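Local coordinates for protein EDTA monooxygenase (EDTA-degrading bacterium BNC1, PDB 5DQP) that probably acts as a flavin-dependent monooxygenase that oxidises EDTA with molecular oxygen, working with a partner flavin reductase, at residues A[54-59]-A[69-74]; A[95-100]-A[152-157]; A[126-131]-A[144-149]; A[209-214]-A[227-232]. All coordinates share one frame; numbering follows the deposited sequence.

Contact 1. Residues A[54-59]-A[69-74]; sequences FLADQP and PEYPFD
The ring of Y71 lies flat under the backbone of D57 and Q58: Q58 N stands 3.5 Å above the ring plane over its centre, and D57 C sits over the same face nearer the rim. On the opposite face stands its own neighbour, so the aromatic group lies between E70 CB and the chain that leaves strand 52-55. At the rim, A56 CB approaches CE1 of Y71 at 4.1 Å; Q58 CB lies over the same face as Q58 N, 3.6 Å from CE2 of Y71. The chi1 of D57 (-176°) puts CG anti to the backbone N; from there OD1 lies 3.6 Å from Y71 CB, the carboxylate plane 89° from that of the ring. This is packing; OD2 of D57 instead forms a salt bridge with R107 of the second subunit. An alanine in place of Y71 would probably open a gap beneath the D57-Q58 peptide and leave Q58 CB without its aromatic neighbour. D57 is a predicted FMN-binding residue, and the ring packs against the backbone on its C-terminal side. The contact sits at the C-terminal end of strand 52-55 in the parallel barrel sheet, with strand 7-11 touching A56 and E70, strand 90-96 touching D57, and D74 capping the N terminus of helix 75-85.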
loop_
_atom_site.group_PDB
_atom_site.type_symbol
_atom_site.label_atom_id
_atom_site.label_comp_id
_atom_site.label_asym_id
_atom_site.label_seq_id
_atom_site.Cartn_x
_atom_site.Cartn_y
_atom_site.Cartn_z
ATOM N N PHE A 54 -0.755 -4.003 14.081
ATOM C CA PHE A 54 -0.529 -2.584 13.902
ATOM C C PHE A 54 0.853 -2.352 13.308
ATOM O O PHE A 54 1.836 -2.979 13.720
ATOM C CB PHE A 54 -0.662 -1.855 15.251
ATOM C CG PHE A 54 -0.143 -0.443 15.238
ATOM C CD1 PHE A 54 -0.759 0.520 14.462
ATOM C CD2 PHE A 54 0.931 -0.076 16.029
ATOM C CE1 PHE A 54 -0.312 1.817 14.453
ATOM C CE2 PHE A 54 1.393 1.250 16.043
ATOM C CZ PHE A 54 0.771 2.188 15.254
ATOM N N LEU A 55 0.920 -1.432 12.358
ATOM C CA LEU A 55 2.164 -1.014 11.734
ATOM C C LEU A 55 2.348 0.476 11.972
ATOM O O LEU A 55 1.544 1.288 11.508
ATOM C CB LEU A 55 2.155 -1.331 10.234
ATOM C CG LEU A 55 2.190 -2.820 9.888
ATOM C CD1 LEU A 55 1.960 -3.024 8.378
ATOM C CD2 LEU A 55 3.506 -3.440 10.311
ATOM N N ALA A 56 3.379 0.826 12.726
ATOM C CA ALA A 56 3.819 2.210 12.817
ATOM C C ALA A 56 4.544 2.573 11.525
ATOM O O ALA A 56 4.958 1.700 10.760
ATOM C CB ALA A 56 4.739 2.403 14.019
ATOM N N ASP A 57 4.675 3.871 11.263
ATOM C CA ASP A 57 5.411 4.275 10.075
ATOM C C ASP A 57 5.899 5.715 10.183
ATOM O O ASP A 57 5.231 6.572 10.758
ATOM C CB ASP A 57 4.567 4.135 8.805
ATOM C CG ASP A 57 5.361 4.464 7.550
ATOM O OD1 ASP A 57 6.463 3.887 7.412
ATOM O OD2 ASP A 57 4.906 5.303 6.726
ATOM N N GLN A 58 7.077 5.960 9.611
ATOM C CA GLN A 58 7.554 7.295 9.285
ATOM C C GLN A 58 8.255 7.130 7.947
ATOM O O GLN A 58 9.026 6.174 7.778
ATOM C CB GLN A 58 8.519 7.868 10.319
ATOM C CG GLN A 58 7.813 8.390 11.551
ATOM C CD GLN A 58 8.786 8.962 12.537
ATOM O OE1 GLN A 58 9.976 9.083 12.244
ATOM N NE2 GLN A 58 8.296 9.313 13.721
ATOM N N PRO A 59 7.996 8.000 6.984
ATOM C CA PRO A 59 8.749 7.943 5.707
ATOM C C PRO A 59 10.113 8.624 5.820
ATOM O O PRO A 59 10.342 9.725 5.320
ATOM C CB PRO A 59 7.804 8.651 4.725
ATOM C CG PRO A 59 6.559 9.082 5.550
ATOM C CD PRO A 59 6.928 9.012 6.985
ATOM N N PRO A 69 16.149 -0.927 11.563
ATOM C CA PRO A 69 15.201 0.002 10.920
ATOM C C PRO A 69 13.771 -0.402 11.259
ATOM O O PRO A 69 13.391 -1.560 11.101
ATOM C CB PRO A 69 15.499 -0.161 9.425
ATOM C CG PRO A 69 16.084 -1.533 9.293
ATOM C CD PRO A 69 16.798 -1.837 10.594
ATOM N N GLU A 70 12.996 0.550 11.770
ATOM C CA GLU A 70 11.654 0.235 12.251
ATOM C C GLU A 70 10.639 0.138 11.117
ATOM O O GLU A 70 9.658 -0.607 11.227
ATOM C CB GLU A 70 11.182 1.294 13.260
ATOM C CG GLU A 70 9.938 0.835 14.021
ATOM C CD GLU A 70 9.451 1.838 15.064
ATOM O OE1 GLU A 70 8.253 1.784 15.463
ATOM O OE2 GLU A 70 10.267 2.685 15.485
ATOM N N TYR A 71 10.873 0.860 10.022
ATOM C CA TYR A 71 9.911 1.010 8.938
ATOM C C TYR A 71 10.493 0.509 7.618
ATOM O O TYR A 71 10.686 1.289 6.677
ATOM C CB TYR A 71 9.493 2.475 8.827
ATOM C CG TYR A 71 9.387 3.211 10.168
ATOM C CD1 TYR A 71 8.412 2.866 11.096
ATOM C CD2 TYR A 71 10.239 4.265 10.480
ATOM C CE1 TYR A 71 8.291 3.540 12.305
ATOM C CE2 TYR A 71 10.130 4.948 11.703
ATOM C CZ TYR A 71 9.147 4.586 12.590
ATOM O OH TYR A 71 9.017 5.245 13.776
ATOM N N PRO A 72 10.765 -0.794 7.495
ATOM C CA PRO A 72 11.373 -1.275 6.243
ATOM C C PRO A 72 10.438 -1.212 5.021
ATOM O O PRO A 72 10.944 -1.282 3.893
ATOM C CB PRO A 72 11.802 -2.720 6.583
ATOM C CG PRO A 72 10.937 -3.108 7.730
ATOM C CD PRO A 72 10.686 -1.853 8.517
ATOM N N PHE A 73 9.121 -1.054 5.197
ATOM C CA PHE A 73 8.166 -1.057 4.091
ATOM C C PHE A 73 7.055 -0.041 4.320
ATOM O O PHE A 73 6.671 0.242 5.462
ATOM C CB PHE A 73 7.455 -2.393 3.912
ATOM C CG PHE A 73 8.326 -3.501 3.501
ATOM C CD1 PHE A 73 8.821 -3.573 2.202
ATOM C CD2 PHE A 73 8.623 -4.516 4.396
ATOM C CE1 PHE A 73 9.623 -4.627 1.811
ATOM C CE2 PHE A 73 9.419 -5.565 4.019
ATOM C CZ PHE A 73 9.927 -5.623 2.713
ATOM N N ASP A 74 6.499 0.461 3.219
ATOM C CA ASP A 74 5.253 1.212 3.300
ATOM C C ASP A 74 4.186 0.356 3.971
ATOM O O ASP A 74 4.006 -0.811 3.597
ATOM C CB ASP A 74 4.756 1.644 1.923
ATOM C CG ASP A 74 3.493 2.498 2.019
ATOM O OD1 ASP A 74 2.392 1.908 2.118
ATOM O OD2 ASP A 74 3.601 3.748 2.033
#

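Contact 2. Residues A[95-100]-A[152-157]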
loop_
_atom_site.group_PDB
_atom_site.type_symbol
_atom_site.label_atom_id
_atom_site.label_comp_id
_atom_site.label_asym_id
_atom_site.label_seq_id
_atom_site.Cartn_x
_atom_site.Cartn_y
_atom_site.Cartn_z
ATOM N N ALA A 95 -0.440 6.369 8.552
ATOM C CA ALA A 95 -0.028 7.276 7.488
ATOM C C ALA A 95 -0.273 8.720 7.921
ATOM O O ALA A 95 -1.227 9.011 8.647
ATOM C CB ALA A 95 -0.757 6.970 6.179
ATOM N N SER A 96 0.577 9.620 7.428
ATOM C CA SER A 96 0.640 10.997 7.900
ATOM C C SER A 96 -0.369 11.900 7.193
ATOM O O SER A 96 -0.570 11.806 5.983
ATOM C CB SER A 96 2.050 11.551 7.675
ATOM O OG SER A 96 2.131 12.923 8.047
ATOM N N THR A 97 -0.983 12.807 7.944
ATOM C CA THR A 97 -1.772 13.850 7.296
ATOM C C THR A 97 -0.903 14.999 6.782
ATOM O O THR A 97 -1.405 15.876 6.063
ATOM C CB THR A 97 -2.830 14.409 8.261
ATOM O OG1 THR A 97 -2.186 14.875 9.450
ATOM C CG2 THR A 97 -3.863 13.336 8.612
ATOM N N SER A 98 0.378 15.023 7.151
ATOM C CA SER A 98 1.249 16.141 6.799
ATOM C C SER A 98 1.795 16.000 5.390
ATOM O O SER A 98 1.911 16.990 4.665
ATOM C CB SER A 98 2.418 16.227 7.777
ATOM O OG SER A 98 1.950 16.461 9.081
ATOM N N PHE A 99 2.160 14.803 5.017
ATOM C CA PHE A 99 2.752 14.531 3.744
ATOM C C PHE A 99 2.067 13.340 3.105
ATOM O O PHE A 99 2.658 12.328 2.833
ATOM C CB PHE A 99 4.244 14.279 3.910
ATOM C CG PHE A 99 4.939 15.357 4.665
ATOM C CD1 PHE A 99 5.230 16.534 4.069
ATOM C CD2 PHE A 99 5.214 15.212 5.996
ATOM C CE1 PHE A 99 5.830 17.530 4.770
ATOM C CE2 PHE A 99 5.822 16.196 6.702
ATOM C CZ PHE A 99 6.133 17.363 6.090
ATOM N N SER A 100 0.801 13.515 2.861
ATOM C CA SER A 100 0.006 12.637 2.028
ATOM C C SER A 100 -0.948 13.507 1.219
ATOM O O SER A 100 -1.328 14.596 1.651
ATOM C CB SER A 100 -0.763 11.599 2.870
ATOM O OG SER A 100 0.105 10.694 3.531
ATOM N N GLU A 152 -8.542 19.256 8.727
ATOM C CA GLU A 152 -9.126 19.408 7.396
ATOM C C GLU A 152 -8.923 18.151 6.552
ATOM O O GLU A 152 -9.826 17.727 5.815
ATOM C CB GLU A 152 -8.535 20.632 6.697
ATOM C CG GLU A 152 -9.338 21.035 5.455
ATOM C CD GLU A 152 -8.695 22.133 4.615
ATOM O OE1 GLU A 152 -8.970 22.157 3.393
ATOM O OE2 GLU A 152 -7.919 22.960 5.162
ATOM N N PHE A 153 -7.741 17.544 6.655
ATOM C CA PHE A 153 -7.454 16.282 5.982
ATOM C C PHE A 153 -8.485 15.211 6.345
ATOM O O PHE A 153 -8.967 14.477 5.481
ATOM C CB PHE A 153 -6.033 15.838 6.365
ATOM C CG PHE A 153 -5.481 14.727 5.529
ATOM C CD1 PHE A 153 -5.901 13.413 5.711
ATOM C CD2 PHE A 153 -4.513 14.981 4.585
ATOM C CE1 PHE A 153 -5.369 12.391 4.957
ATOM C CE2 PHE A 153 -4.001 13.962 3.825
ATOM C CZ PHE A 153 -4.419 12.676 4.006
ATOM N N LEU A 154 -8.805 15.086 7.633
ATOM C CA LEU A 154 -9.757 14.072 8.065
ATOM C C LEU A 154 -11.157 14.366 7.548
ATOM O O LEU A 154 -11.886 13.438 7.177
ATOM C CB LEU A 154 -9.755 13.963 9.589
ATOM C CG LEU A 154 -8.770 12.944 10.177
ATOM C CD1 LEU A 154 -9.142 11.559 9.680
ATOM C CD2 LEU A 154 -7.387 13.264 9.770
ATOM N N GLU A 155 -11.553 15.648 7.506
ATOM C CA GLU A 155 -12.836 15.995 6.897
ATOM C C GLU A 155 -12.868 15.609 5.420
ATOM O O GLU A 155 -13.877 15.088 4.928
ATOM C CB GLU A 155 -13.123 17.487 7.036
ATOM C CG GLU A 155 -13.185 18.028 8.440
ATOM C CD GLU A 155 -13.507 19.524 8.458
ATOM O OE1 GLU A 155 -13.770 20.098 7.375
ATOM O OE2 GLU A 155 -13.497 20.128 9.552
ATOM N N VAL A 156 -11.799 15.908 4.684
ATOM C CA VAL A 156 -11.768 15.540 3.279
ATOM C C VAL A 156 -11.905 14.037 3.149
ATOM O O VAL A 156 -12.770 13.535 2.430
ATOM C CB VAL A 156 -10.479 16.041 2.604
ATOM C CG1 VAL A 156 -10.412 15.481 1.197
ATOM C CG2 VAL A 156 -10.435 17.569 2.591
ATOM N N VAL A 157 -11.100 13.293 3.911
ATOM C CA VAL A 157 -11.095 11.846 3.762
ATOM C C VAL A 157 -12.470 11.259 4.085
ATOM O O VAL A 157 -12.994 10.439 3.328
ATOM C CB VAL A 157 -9.978 11.234 4.620
ATOM C CG1 VAL A 157 -10.103 9.693 4.675
ATOM C CG2 VAL A 157 -8.658 11.659 4.059
#
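T97 lies over the face of the F153 ring: its CA stands above the ring centre, 4.1 Å from the centroid and 11° off the normal, a CH-pi contact. CG of F153 is anti to the backbone N (chi1 -167°), and the ring reaches out from helix 143-161 to T97. The threonine methyl continues the overlap toward the rim, where CG2 of T97 comes to 3.5 Å from CD1 of F153. The same CG2 touches L154 CD2 at 3.7 Å, the two side chains at about a right angle. At the ring edge, S100 O lies in plane, 3.5 Å from CE2 of F153. S100 OG donates to S96 O over 2.8 Å, while S96 OG accepts from S98 N in an ST turn and is also hydrogen-bonded to T127 OG1. T97 OG1 bonds to V125 O. An alanine at F153 would probably open a gap under T97 and deprive S100 O of the aromatic edge beside it. The contact is buried packing between the C-terminal end of strand 90-96, with the loop that follows, and helix 143-161; L105 of helix 102-115 also touches F153, and W122 of strand 120-125 borders T97 and L154.

Contact 3. Residues A[126-131]-A[144-149]. With SO4 (sulfate ion), chain D.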
loop_
_atom_site.group_PDB
_atom_site.type_symbol
_atom_site.label_atom_id
_atom_site.label_comp_id
_atom_site.label_asym_id
_atom_site.label_seq_id
_atom_site.Cartn_x
_atom_site.Cartn_y
_atom_site.Cartn_z
ATOM N N THR A 126 0.323 13.096 12.587
ATOM C CA THR A 126 0.982 14.249 11.995
ATOM C C THR A 126 2.485 14.040 12.063
ATOM O O THR A 126 2.982 13.216 12.832
ATOM C CB THR A 126 0.609 15.560 12.701
ATOM O OG1 THR A 126 1.288 15.628 13.960
ATOM C CG2 THR A 126 -0.894 15.657 12.913
ATOM N N THR A 127 3.216 14.801 11.264
ATOM C CA THR A 127 4.655 14.617 11.157
ATOM C C THR A 127 5.374 15.757 11.858
ATOM O O THR A 127 5.198 16.926 11.503
ATOM C CB THR A 127 5.110 14.538 9.704
ATOM O OG1 THR A 127 4.477 13.427 9.054
ATOM C CG2 THR A 127 6.602 14.374 9.668
ATOM N N ALA A 128 6.203 15.411 12.826
ATOM C CA ALA A 128 7.088 16.373 13.447
ATOM C C ALA A 128 8.555 16.083 13.174
ATOM O O ALA A 128 9.406 16.900 13.539
ATOM C CB ALA A 128 6.836 16.418 14.962
ATOM N N ASN A 129 8.882 14.958 12.544
ATOM C CA ASN A 129 10.278 14.629 12.287
ATOM C C ASN A 129 10.782 15.407 11.066
ATOM O O ASN A 129 10.304 15.183 9.945
ATOM C CB ASN A 129 10.427 13.117 12.096
ATOM C CG ASN A 129 11.882 12.681 11.954
ATOM O OD1 ASN A 129 12.775 13.513 11.825
ATOM N ND2 ASN A 129 12.118 11.375 11.981
ATOM N N PRO A 130 11.738 16.327 11.234
ATOM C CA PRO A 130 12.210 17.112 10.073
ATOM C C PRO A 130 12.903 16.289 8.992
ATOM O O PRO A 130 12.993 16.765 7.853
ATOM C CB PRO A 130 13.175 18.131 10.699
ATOM C CG PRO A 130 13.578 17.503 12.017
ATOM C CD PRO A 130 12.411 16.721 12.490
ATOM N N ALA A 131 13.425 15.099 9.317
ATOM C CA ALA A 131 13.932 14.192 8.287
ATOM C C ALA A 131 12.820 13.761 7.328
ATOM O O ALA A 131 13.027 13.678 6.107
ATOM C CB ALA A 131 14.577 12.969 8.947
ATOM N N ASP A 144 0.348 23.834 16.145
ATOM C CA ASP A 144 -1.035 24.210 15.867
ATOM C C ASP A 144 -1.397 24.021 14.397
ATOM O O ASP A 144 -2.532 23.647 14.082
ATOM C CB ASP A 144 -1.288 25.658 16.277
ATOM C CG ASP A 144 -1.281 25.851 17.784
ATOM O OD1 ASP A 144 -1.698 24.917 18.506
ATOM O OD2 ASP A 144 -0.852 26.936 18.242
ATOM N N ASN A 145 -0.471 24.307 13.475
ATOM C CA ASN A 145 -0.812 24.180 12.055
ATOM C C ASN A 145 -0.861 22.718 11.636
ATOM O O ASN A 145 -1.693 22.337 10.809
ATOM C CB ASN A 145 0.183 24.949 11.176
ATOM C CG ASN A 145 -0.050 26.453 11.196
ATOM O OD1 ASN A 145 -1.118 26.931 11.589
ATOM N ND2 ASN A 145 0.955 27.207 10.763
ATOM N N ARG A 146 0.045 21.900 12.170
ATOM C CA ARG A 146 -0.029 20.449 12.023
ATOM C C ARG A 146 -1.434 19.928 12.262
ATOM O O ARG A 146 -1.986 19.172 11.458
ATOM C CB ARG A 146 0.929 19.776 13.010
ATOM C CG ARG A 146 2.355 19.563 12.492
ATOM C CD ARG A 146 3.184 18.754 13.510
ATOM N NE ARG A 146 3.804 19.621 14.510
ATOM C CZ ARG A 146 4.287 19.202 15.674
ATOM N NH1 ARG A 146 4.211 17.924 16.003
ATOM N NH2 ARG A 146 4.830 20.067 16.519
ATOM N N TYR A 147 -2.017 20.303 13.390
ATOM C CA TYR A 147 -3.285 19.724 13.779
ATOM C C TYR A 147 -4.451 20.369 13.044
ATOM O O TYR A 147 -5.433 19.687 12.724
ATOM C CB TYR A 147 -3.417 19.794 15.303
ATOM C CG TYR A 147 -2.788 18.566 15.907
ATOM C CD1 TYR A 147 -3.449 17.353 15.855
ATOM C CD2 TYR A 147 -1.507 18.598 16.460
ATOM C CE1 TYR A 147 -2.887 16.203 16.348
ATOM C CE2 TYR A 147 -0.931 17.445 16.966
ATOM C CZ TYR A 147 -1.641 16.251 16.905
ATOM O OH TYR A 147 -1.123 15.086 17.394
ATOM N N GLU A 148 -4.342 21.649 12.706
ATOM C CA GLU A 148 -5.375 22.257 11.880
ATOM C C GLU A 148 -5.396 21.636 10.484
ATOM O O GLU A 148 -6.463 21.411 9.901
ATOM C CB GLU A 148 -5.154 23.769 11.811
ATOM C CG GLU A 148 -6.015 24.462 10.779
ATOM C CD GLU A 148 -5.854 25.975 10.804
ATOM O OE1 GLU A 148 -6.885 26.681 10.828
ATOM O OE2 GLU A 148 -4.702 26.458 10.800
ATOM N N ARG A 149 -4.222 21.365 9.924
ATOM C CA ARG A 149 -4.169 20.653 8.654
ATOM C C ARG A 149 -4.765 19.261 8.791
ATOM O O ARG A 149 -5.541 18.820 7.931
ATOM C CB ARG A 149 -2.723 20.581 8.173
ATOM C CG ARG A 149 -2.510 19.844 6.883
ATOM C CD ARG A 149 -1.058 20.051 6.470
ATOM N NE ARG A 149 -0.691 19.332 5.267
ATOM C CZ ARG A 149 -0.691 19.884 4.060
ATOM N NH1 ARG A 149 -0.330 19.163 3.013
ATOM N NH2 ARG A 149 -1.047 21.157 3.903
HETATM S S SO4 D . 1.045 15.146 19.983
HETATM O O1 SO4 D . 1.836 16.259 20.514
HETATM O O2 SO4 D . 1.660 13.888 20.407
HETATM O O3 SO4 D . -0.335 15.196 20.466
HETATM O O4 SO4 D . 1.045 15.235 18.522
#
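Rotation about chi1 of T126 (75°) puts OG1 between the backbone N and the carbonyl carbon and CG2 anti to that carbon, so the methyl projects onto helix 143-161. There CG2 of T126 lies 4.1 Å from the centroid of the Y147 ring and 15° off its normal, a CH-pi contact displaced toward the rim at CE1. R146 runs at about a right angle to T126 and bends at chi3 (-87°), turning NE aside. Its CD passes 3.4 Å from T127 O and 3.7 Å from T126 OG1, while A128 CB packs against R146 NH1. At the edge of the Y147 ring, OH lies 2.4 Å from O4 of a sulfate, a hydrogen bond so short that its exact length is doubtful; S216 OG also binds this ion. Y147 and S216 are both predicted to bind FMN, and the sulfate, probably from the crystallisation liquor, may mark where the FMN phosphate would sit. The loop of T126-A128 follows strand 120-125 and leads into helix 130-135, capped by N129, and it packs here on the first turns of helix 143-161, with helix 217-226 touching Y147 through Q218 and L222.

Contact 4. Residues A[209-214]-A[227-232]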
loop_
_atom_site.group_PDB
_atom_site.type_symbol
_atom_site.label_atom_id
_atom_site.label_comp_id
_atom_site.label_asym_id
_atom_site.label_seq_id
_atom_site.Cartn_x
_atom_site.Cartn_y
_atom_site.Cartn_z
ATOM N N VAL A 209 -11.821 2.090 10.075
ATOM C CA VAL A 209 -11.637 2.564 11.448
ATOM C C VAL A 209 -10.465 3.536 11.504
ATOM O O VAL A 209 -9.420 3.315 10.882
ATOM C CB VAL A 209 -11.415 1.356 12.377
ATOM C CG1 VAL A 209 -10.995 1.780 13.787
ATOM C CG2 VAL A 209 -12.665 0.488 12.422
ATOM N N VAL A 210 -10.626 4.630 12.240
ATOM C CA VAL A 210 -9.589 5.658 12.343
ATOM C C VAL A 210 -9.003 5.617 13.746
ATOM O O VAL A 210 -9.739 5.665 14.736
ATOM C CB VAL A 210 -10.129 7.061 12.007
ATOM C CG1 VAL A 210 -9.089 8.149 12.350
ATOM C CG2 VAL A 210 -10.507 7.149 10.512
ATOM N N VAL A 211 -7.678 5.552 13.819
ATOM C CA VAL A 211 -6.932 5.407 15.056
ATOM C C VAL A 211 -6.133 6.678 15.271
ATOM O O VAL A 211 -5.703 7.327 14.311
ATOM C CB VAL A 211 -6.028 4.148 15.006
ATOM C CG1 VAL A 211 -5.087 4.045 16.265
ATOM C CG2 VAL A 211 -6.896 2.893 14.863
ATOM N N GLN A 212 -5.957 7.052 16.544
ATOM C CA GLN A 212 -5.245 8.268 16.920
ATOM C C GLN A 212 -4.334 7.994 18.113
ATOM O O GLN A 212 -4.609 7.127 18.946
ATOM C CB GLN A 212 -6.228 9.413 17.231
ATOM C CG GLN A 212 -5.571 10.812 17.398
ATOM C CD GLN A 212 -5.020 11.068 18.807
ATOM O OE1 GLN A 212 -5.484 10.468 19.786
ATOM N NE2 GLN A 212 -4.015 11.950 18.909
ATOM N N ALA A 213 -3.191 8.645 18.112
ATOM C CA ALA A 213 -2.179 8.552 19.154
ATOM C C ALA A 213 -1.542 9.922 19.383
ATOM O O ALA A 213 -0.821 10.414 18.553
ATOM C CB ALA A 213 -1.117 7.558 18.743
ATOM N N GLY A 214 -1.784 10.518 20.521
ATOM C CA GLY A 214 -1.192 11.802 20.866
ATOM C C GLY A 214 -1.758 12.484 22.083
ATOM O O GLY A 214 -2.893 12.878 22.063
ATOM N N GLY A 227 -11.113 10.054 16.198
ATOM C CA GLY A 227 -10.468 8.835 16.660
ATOM C C GLY A 227 -11.487 7.860 17.220
ATOM O O GLY A 227 -12.340 8.228 18.029
ATOM N N GLU A 228 -11.424 6.619 16.759
ATOM C CA GLU A 228 -12.264 5.571 17.320
ATOM C C GLU A 228 -11.468 4.657 18.215
ATOM O O GLU A 228 -12.020 4.074 19.152
ATOM C CB GLU A 228 -12.906 4.760 16.197
ATOM C CG GLU A 228 -13.471 5.692 15.158
ATOM C CD GLU A 228 -14.132 4.982 14.002
ATOM O OE1 GLU A 228 -13.535 4.943 12.897
ATOM O OE2 GLU A 228 -15.252 4.475 14.205
ATOM N N ILE A 229 -10.177 4.525 17.925
ATOM C CA ILE A 229 -9.222 3.906 18.824
ATOM C C ILE A 229 -8.151 4.931 19.148
ATOM O O ILE A 229 -7.641 5.625 18.260
ATOM C CB ILE A 229 -8.577 2.644 18.236
ATOM C CG1 ILE A 229 -9.626 1.714 17.628
ATOM C CG2 ILE A 229 -7.765 1.947 19.317
ATOM C CD1 ILE A 229 -9.003 0.489 16.949
ATOM N N ILE A 230 -7.815 5.016 20.425
ATOM C CA ILE A 230 -6.763 5.887 20.913
ATOM C C ILE A 230 -5.733 5.012 21.612
ATOM O O ILE A 230 -6.080 4.236 22.516
ATOM C CB ILE A 230 -7.329 6.952 21.870
ATOM C CG1 ILE A 230 -8.574 7.625 21.252
ATOM C CG2 ILE A 230 -6.220 7.917 22.308
ATOM C CD1 ILE A 230 -9.320 8.546 22.205
ATOM N N TYR A 231 -4.478 5.125 21.181
ATOM C CA TYR A 231 -3.354 4.516 21.881
ATOM C C TYR A 231 -2.908 5.417 23.016
ATOM O O TYR A 231 -2.877 6.639 22.871
ATOM C CB TYR A 231 -2.174 4.297 20.947
ATOM C CG TYR A 231 -2.435 3.320 19.847
ATOM C CD1 TYR A 231 -3.588 2.533 19.841
ATOM C CD2 TYR A 231 -1.521 3.166 18.816
ATOM C CE1 TYR A 231 -3.813 1.620 18.831
ATOM C CE2 TYR A 231 -1.729 2.247 17.807
ATOM C CZ TYR A 231 -2.871 1.477 17.813
ATOM O OH TYR A 231 -3.080 0.578 16.791
ATOM N N ALA A 232 -2.556 4.807 24.147
ATOM C CA ALA A 232 -2.196 5.554 25.339
ATOM C C ALA A 232 -0.905 5.017 25.935
ATOM O O ALA A 232 -0.479 3.884 25.677
ATOM C CB ALA A 232 -3.311 5.519 26.405
HETATM O O HOH W 1 -3.171 9.641 22.858
#
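V210 O is gripped by two consecutive amides, E228 N at 2.8 Å and, weakly, I229 N at 3.4 Å. It begins the ladder of a parallel strand pair, 210-213 with 229-232, the two strands of a right-handed beta-alpha-beta unit around helix 217-226 in the TIM barrel of the luciferase-like family. The ladder goes on with Q212 N donating to I229 O over 2.8 Å and Y231 N to Q212 O over 3.0 Å, each donor nearly along the C=O axis. Beside the first rung, a side-chain bond is added: E228 OE1 accepts from V210 N over 3.0 Å on its anti side, 27° out of the carboxylate plane, while OE2 forms a salt bridge with R419. The two strand directions differ by 25°, parallel with a twist. V211 shares its face of the sheet with I229 and Y231. V211 CG2 packs on I229 CB, whereas CG1, anti to the backbone N, stands over the Y231 ring, 3.9 Å from its centroid and 19° off the normal, in a CH-pi contact. On the other face, Q212 OE1 lies against I230 CG2, and helix 217-226 covers both residues through A223. Beyond the last bond of the ladder, one water bridges the segments, accepting from G214 N at 2.9 Å and donating to Y231 O.

Following the chain from the N terminus, contact 1 closes a short loop between strand 52-55 and helix 75-85. Contact 2 then opens at the end of strand 90-96 and closes much later on helix 143-161; within that span lies contact 3, which folds the loop after strand 120-125 onto an earlier part of the same helix. S96 OG and T127 OG1 join these two directly by a probable hydrogen bond. Contact 4 follows in series, closing the unit 210-213 to 229-233. Q58 OE1 and N129 ND2 connect contacts 1 and 3, while F54 packs on Y231 between contacts 1 and 4. Contacts 1, 2 and 4 all reach the same parallel sheet.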